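PDB 3K96: glycerol-3-phosphate dehydrogenase [NAD(P)+] from Coxiella burnetii, which probably catalyses the NAD(P)H-dependent reduction of dihydroxyacetone phosphate to sn-glycerol 3-phosphate, the precursor for phospholipid synthesis. Local coordinates for residues A37-R50 and M68-Y81. Residues are numbered along the deposited sequence; the frame is centred on the assembly and turned at random.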
loop_
_atom_site.group_PDB
_atom_site.type_symbol
_atom_site.label_atom_id
_atom_site.label_comp_id
_atom_site.label_asym_id
_atom_site.label_seq_id
_atom_site.Cartn_x
_atom_site.Cartn_y
_atom_site.Cartn_z
ATOM N N ALA A 37 -17.459 19.677 -12.229
ATOM C CA ALA A 37 -16.375 19.971 -13.132
ATOM C C ALA A 37 -15.054 20.162 -12.416
ATOM O O ALA A 37 -14.252 21.046 -12.765
ATOM C CB ALA A 37 -16.724 21.185 -13.992
ATOM N N GLY A 38 -14.830 19.365 -11.376
ATOM C CA GLY A 38 -13.537 19.373 -10.692
ATOM C C GLY A 38 -12.567 18.595 -11.590
ATOM O O GLY A 38 -12.908 18.216 -12.742
ATOM N N SER A 39 -11.374 18.330 -11.066
ATOM C CA SER A 39 -10.343 17.603 -11.810
ATOM C C SER A 39 -10.832 16.234 -12.262
ATOM O O SER A 39 -10.734 15.876 -13.439
ATOM C CB SER A 39 -9.097 17.401 -10.925
ATOM O OG SER A 39 -8.607 18.638 -10.430
ATOM N N TRP A 40 -11.347 15.462 -11.316
ATOM C CA TRP A 40 -11.787 14.112 -11.600
ATOM C C TRP A 40 -12.982 14.096 -12.557
ATOM O O TRP A 40 -12.972 13.356 -13.536
ATOM C CB TRP A 40 -12.036 13.346 -10.292
ATOM C CG TRP A 40 -12.395 11.872 -10.440
ATOM C CD1 TRP A 40 -13.355 11.196 -9.730
ATOM C CD2 TRP A 40 -11.833 10.912 -11.356
ATOM N NE1 TRP A 40 -13.418 9.885 -10.137
ATOM C CE2 TRP A 40 -12.490 9.680 -11.126
ATOM C CE3 TRP A 40 -10.825 10.961 -12.318
ATOM C CZ2 TRP A 40 -12.179 8.526 -11.831
ATOM C CZ3 TRP A 40 -10.534 9.815 -13.028
ATOM C CH2 TRP A 40 -11.205 8.616 -12.786
ATOM N N GLY A 41 -14.000 14.898 -12.283
ATOM C CA GLY A 41 -15.164 14.958 -13.207
ATOM C C GLY A 41 -14.769 15.281 -14.629
ATOM O O GLY A 41 -15.256 14.671 -15.588
ATOM N N THR A 42 -13.839 16.227 -14.768
ATOM C CA THR A 42 -13.378 16.659 -16.073
ATOM C C THR A 42 -12.546 15.569 -16.757
ATOM O O THR A 42 -12.651 15.381 -17.966
ATOM C CB THR A 42 -12.557 17.953 -15.977
ATOM O OG1 THR A 42 -13.325 18.972 -15.325
ATOM C CG2 THR A 42 -12.148 18.441 -17.366
ATOM N N ALA A 43 -11.717 14.860 -15.986
ATOM C CA ALA A 43 -10.897 13.778 -16.528
ATOM C C ALA A 43 -11.802 12.655 -17.068
ATOM O O ALA A 43 -11.558 12.107 -18.130
ATOM C CB ALA A 43 -9.928 13.227 -15.448
ATOM N N LEU A 44 -12.827 12.305 -16.316
ATOM C CA LEU A 44 -13.792 11.287 -16.768
ATOM C C LEU A 44 -14.485 11.768 -18.058
ATOM O O LEU A 44 -14.729 10.982 -18.989
ATOM C CB LEU A 44 -14.820 11.005 -15.675
ATOM C CG LEU A 44 -14.344 10.094 -14.546
ATOM C CD1 LEU A 44 -15.231 10.242 -13.311
ATOM C CD2 LEU A 44 -14.245 8.647 -15.042
ATOM N N ALA A 45 -14.790 13.056 -18.112
ATOM C CA ALA A 45 -15.444 13.632 -19.292
ATOM C C ALA A 45 -14.544 13.511 -20.507
ATOM O O ALA A 45 -15.027 13.277 -21.625
ATOM C CB ALA A 45 -15.847 15.104 -19.034
ATOM N N LEU A 46 -13.226 13.652 -20.295
ATOM C CA LEU A 46 -12.265 13.520 -21.381
ATOM C C LEU A 46 -12.145 12.094 -21.843
ATOM O O LEU A 46 -12.053 11.835 -23.033
ATOM C CB LEU A 46 -10.868 14.020 -20.975
ATOM C CG LEU A 46 -10.685 15.518 -20.844
ATOM C CD1 LEU A 46 -9.334 15.847 -20.230
ATOM C CD2 LEU A 46 -10.864 16.153 -22.235
ATOM N N VAL A 47 -12.079 11.154 -20.902
ATOM C CA VAL A 47 -11.983 9.756 -21.282
ATOM C C VAL A 47 -13.117 9.394 -22.246
ATOM O O VAL A 47 -12.885 8.749 -23.267
ATOM C CB VAL A 47 -12.037 8.835 -20.052
ATOM C CG1 VAL A 47 -12.295 7.399 -20.467
ATOM C CG2 VAL A 47 -10.717 8.965 -19.222
ATOM N N LEU A 48 -14.339 9.797 -21.912
ATOM C CA LEU A 48 -15.491 9.486 -22.756
ATOM C C LEU A 48 -15.524 10.314 -24.045
ATOM O O LEU A 48 -15.718 9.770 -25.123
ATOM C CB LEU A 48 -16.801 9.693 -21.973
ATOM C CG LEU A 48 -16.959 8.840 -20.702
ATOM C CD1 LEU A 48 -18.197 9.220 -19.918
ATOM C CD2 LEU A 48 -16.959 7.358 -21.034
ATOM N N ALA A 49 -15.339 11.624 -23.934
ATOM C CA ALA A 49 -15.421 12.504 -25.106
ATOM C C ALA A 49 -14.347 12.160 -26.152
ATOM O O ALA A 49 -14.601 12.223 -27.369
ATOM C CB ALA A 49 -15.387 14.011 -24.691
ATOM N N ARG A 50 -13.168 11.739 -25.687
ATOM C CA ARG A 50 -12.098 11.337 -26.603
ATOM C C ARG A 50 -12.453 10.134 -27.453
ATOM O O ARG A 50 -11.871 9.937 -28.516
ATOM C CB ARG A 50 -10.790 11.047 -25.852
ATOM C CG ARG A 50 -10.057 12.304 -25.417
ATOM C CD ARG A 50 -9.024 11.975 -24.352
ATOM N NE ARG A 50 -8.288 13.148 -23.902
ATOM C CZ ARG A 50 -7.446 13.144 -22.871
ATOM N NH1 ARG A 50 -7.257 12.027 -22.171
ATOM N NH2 ARG A 50 -6.799 14.251 -22.532
ATOM N N MET A 68 -14.904 27.845 -19.291
ATOM C CA MET A 68 -14.789 26.663 -20.150
ATOM C C MET A 68 -15.387 26.863 -21.553
ATOM O O MET A 68 -14.828 26.396 -22.543
ATOM C CB MET A 68 -15.420 25.443 -19.458
ATOM C CG MET A 68 -14.630 25.003 -18.230
ATOM S SD MET A 68 -15.217 23.505 -17.412
ATOM C CE MET A 68 -16.651 24.138 -16.526
ATOM N N GLN A 69 -16.530 27.531 -21.637
ATOM C CA GLN A 69 -17.163 27.773 -22.943
ATOM C C GLN A 69 -16.262 28.651 -23.800
ATOM O O GLN A 69 -16.018 28.342 -24.959
ATOM C CB GLN A 69 -18.559 28.385 -22.776
ATOM C CG GLN A 69 -19.572 27.401 -22.182
ATOM C CD GLN A 69 -20.983 27.965 -22.087
ATOM O OE1 GLN A 69 -21.184 29.168 -22.182
ATOM N NE2 GLN A 69 -21.969 27.085 -21.901
ATOM N N ALA A 70 -15.709 29.702 -23.200
ATOM C CA ALA A 70 -14.817 30.602 -23.913
ATOM C C ALA A 70 -13.502 29.933 -24.300
ATOM O O ALA A 70 -13.059 30.054 -25.430
ATOM C CB ALA A 70 -14.526 31.840 -23.070
ATOM N N GLU A 71 -12.902 29.184 -23.381
ATOM C CA GLU A 71 -11.559 28.621 -23.615
ATOM C C GLU A 71 -11.442 27.200 -24.161
ATOM O O GLU A 71 -10.421 26.849 -24.735
ATOM C CB GLU A 71 -10.794 28.733 -22.315
ATOM C CG GLU A 71 -10.732 30.167 -21.845
ATOM C CD GLU A 71 -10.311 30.292 -20.417
ATOM O OE1 GLU A 71 -10.047 29.260 -19.770
ATOM O OE2 GLU A 71 -10.264 31.436 -19.928
ATOM N N GLY A 72 -12.451 26.366 -23.975
ATOM C CA GLY A 72 -12.362 25.011 -24.491
ATOM C C GLY A 72 -11.404 24.171 -23.664
ATOM O O GLY A 72 -10.761 23.262 -24.173
ATOM N N VAL A 73 -11.320 24.484 -22.379
ATOM C CA VAL A 73 -10.463 23.754 -21.470
ATOM C C VAL A 73 -10.932 24.098 -20.065
ATOM O O VAL A 73 -11.695 25.051 -19.871
ATOM C CB VAL A 73 -8.958 24.122 -21.690
ATOM C CG1 VAL A 73 -8.706 25.600 -21.372
ATOM C CG2 VAL A 73 -8.010 23.192 -20.879
ATOM N N ASN A 74 -10.515 23.307 -19.083
ATOM C CA ASN A 74 -10.882 23.590 -17.713
ATOM C C ASN A 74 -9.647 24.089 -17.035
ATOM O O ASN A 74 -8.919 23.308 -16.431
ATOM C CB ASN A 74 -11.395 22.345 -17.007
ATOM C CG ASN A 74 -11.931 22.640 -15.627
ATOM O OD1 ASN A 74 -11.713 23.726 -15.061
ATOM N ND2 ASN A 74 -12.651 21.675 -15.072
ATOM N N ASN A 75 -9.400 25.391 -17.148
ATOM C CA ASN A 75 -8.225 25.973 -16.538
ATOM C C ASN A 75 -8.226 25.969 -15.028
ATOM O O ASN A 75 -7.180 25.815 -14.427
ATOM C CB ASN A 75 -7.947 27.378 -17.083
ATOM C CG ASN A 75 -7.145 27.345 -18.369
ATOM O OD1 ASN A 75 -6.305 26.466 -18.559
ATOM N ND2 ASN A 75 -7.387 28.303 -19.253
ATOM N N ARG A 76 -9.377 26.107 -14.397
ATOM C CA ARG A 76 -9.376 26.085 -12.945
ATOM C C ARG A 76 -8.940 24.784 -12.348
ATOM O O ARG A 76 -8.283 24.798 -11.326
ATOM C CB ARG A 76 -10.756 26.321 -12.358
ATOM C CG ARG A 76 -11.274 27.681 -12.520
ATOM C CD ARG A 76 -12.538 27.868 -11.722
ATOM N NE ARG A 76 -13.095 29.167 -12.043
ATOM C CZ ARG A 76 -14.177 29.677 -11.478
ATOM N NH1 ARG A 76 -14.844 29.001 -10.545
ATOM N NH2 ARG A 76 -14.590 30.876 -11.851
ATOM N N TYR A 77 -9.326 23.661 -12.958
ATOM C CA TYR A 77 -9.072 22.358 -12.340
ATOM C C TYR A 77 -8.312 21.320 -13.154
ATOM O O TYR A 77 -7.846 20.355 -12.589
ATOM C CB TYR A 77 -10.407 21.756 -11.823
ATOM C CG TYR A 77 -11.107 22.633 -10.803
ATOM C CD1 TYR A 77 -10.579 22.805 -9.539
ATOM C CD2 TYR A 77 -12.294 23.282 -11.102
ATOM C CE1 TYR A 77 -11.196 23.623 -8.607
ATOM C CE2 TYR A 77 -12.929 24.095 -10.172
ATOM C CZ TYR A 77 -12.372 24.262 -8.928
ATOM O OH TYR A 77 -12.981 25.067 -7.984
ATOM N N LEU A 78 -8.186 21.493 -14.458
ATOM C CA LEU A 78 -7.437 20.536 -15.265
ATOM C C LEU A 78 -6.849 21.262 -16.476
ATOM O O LEU A 78 -7.202 20.967 -17.629
ATOM C CB LEU A 78 -8.336 19.365 -15.710
ATOM C CG LEU A 78 -7.661 18.063 -16.171
ATOM C CD1 LEU A 78 -6.938 17.423 -14.991
ATOM C CD2 LEU A 78 -8.669 17.060 -16.761
ATOM N N PRO A 79 -5.954 22.234 -16.217
ATOM C CA PRO A 79 -5.348 22.984 -17.305
ATOM C C PRO A 79 -4.465 22.095 -18.153
ATOM O O PRO A 79 -3.996 21.053 -17.675
ATOM C CB PRO A 79 -4.504 24.049 -16.579
ATOM C CG PRO A 79 -4.189 23.447 -15.244
ATOM C CD PRO A 79 -5.441 22.653 -14.898
ATOM N N ASN A 80 -4.291 22.499 -19.408
ATOM C CA ASN A 80 -3.449 21.826 -20.396
ATOM C C ASN A 80 -4.078 20.623 -21.114
ATOM O O ASN A 80 -3.384 19.914 -21.835
ATOM C CB ASN A 80 -2.106 21.420 -19.784
ATOM C CG ASN A 80 -1.380 22.586 -19.158
ATOM O OD1 ASN A 80 -0.926 22.496 -18.021
ATOM N ND2 ASN A 80 -1.300 23.703 -19.879
ATOM N N TYR A 81 -5.369 20.388 -20.906
ATOM C CA TYR A 81 -6.071 19.292 -21.575
ATOM C C TYR A 81 -7.344 19.813 -22.255
ATOM O O TYR A 81 -8.433 19.730 -21.674
ATOM C CB TYR A 81 -6.389 18.166 -20.578
ATOM C CG TYR A 81 -5.135 17.510 -20.098
ATOM C CD1 TYR A 81 -4.473 16.601 -20.895
ATOM C CD2 TYR A 81 -4.577 17.837 -18.866
ATOM C CE1 TYR A 81 -3.300 16.015 -20.480
ATOM C CE2 TYR A 81 -3.405 17.259 -18.453
ATOM C CZ TYR A 81 -2.773 16.347 -19.270
ATOM O OH TYR A 81 -1.607 15.759 -18.866
#
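One side-chain amide, that of Asn74, reaches both the glycine-rich turn and the helix that follows it. Its ND2 donates to Ala37 O at 2.9 Å and to Thr42 OG1 at 2.8 Å. Both acceptors lie close to the amide plane, although both bonds are bent. Asn74 ND2 meets Ala37 O from above the carbonyl plane. CG of Asn74 is anti to the backbone N (chi1 -174°), which carries the amide toward the turn. Its OD1 accepts from Tyr77 N, an Asx motif, and from His64, so the amide is held at both ends.

Thr42 OG1 is also doubly engaged. It accepts from Asn74 and donates to Gly38 O at 2.7 Å. Gly38 O takes Thr42 N as well, from the opposite face of its plane.

Beside this network, in the conformer given, Ser39 OG donates to Tyr77 O at 2.9 Å. The Tyr77 ring approaches the turn obliquely, with CD2 3.4 Å from Ala37 O. An edge-to-face contact with His64 and a hydrogen bond from OH to Glu61 also hold this ring.

Farther along helix 39-49 the contact becomes mainly apolar. Leu78 CD2 meets Leu46 CD1 tip to tip at 3.7 Å and lies against Thr42 CG2 and Ala43 CB. Leu46 CD1 also touches Tyr81 CB. Arg50 lays its guanidinium over Leu46 CB and turns an edge to Tyr81 CD1, while its NH2 bonds to Ala169 O.

Ser39 and Trp40 are predicted to bind NADPH, and Ser39 lies near Ala165, another predicted NADPH residue. Loop 72-81 thus packs beside the probable cofactor site. Gly38, at the N-cap, and Gly41, in the first turn of helix 39-49, fit the GxGxxG pattern that follows strand 32-35, consistent with the dinucleotide-binding turn of a Rossmann fold.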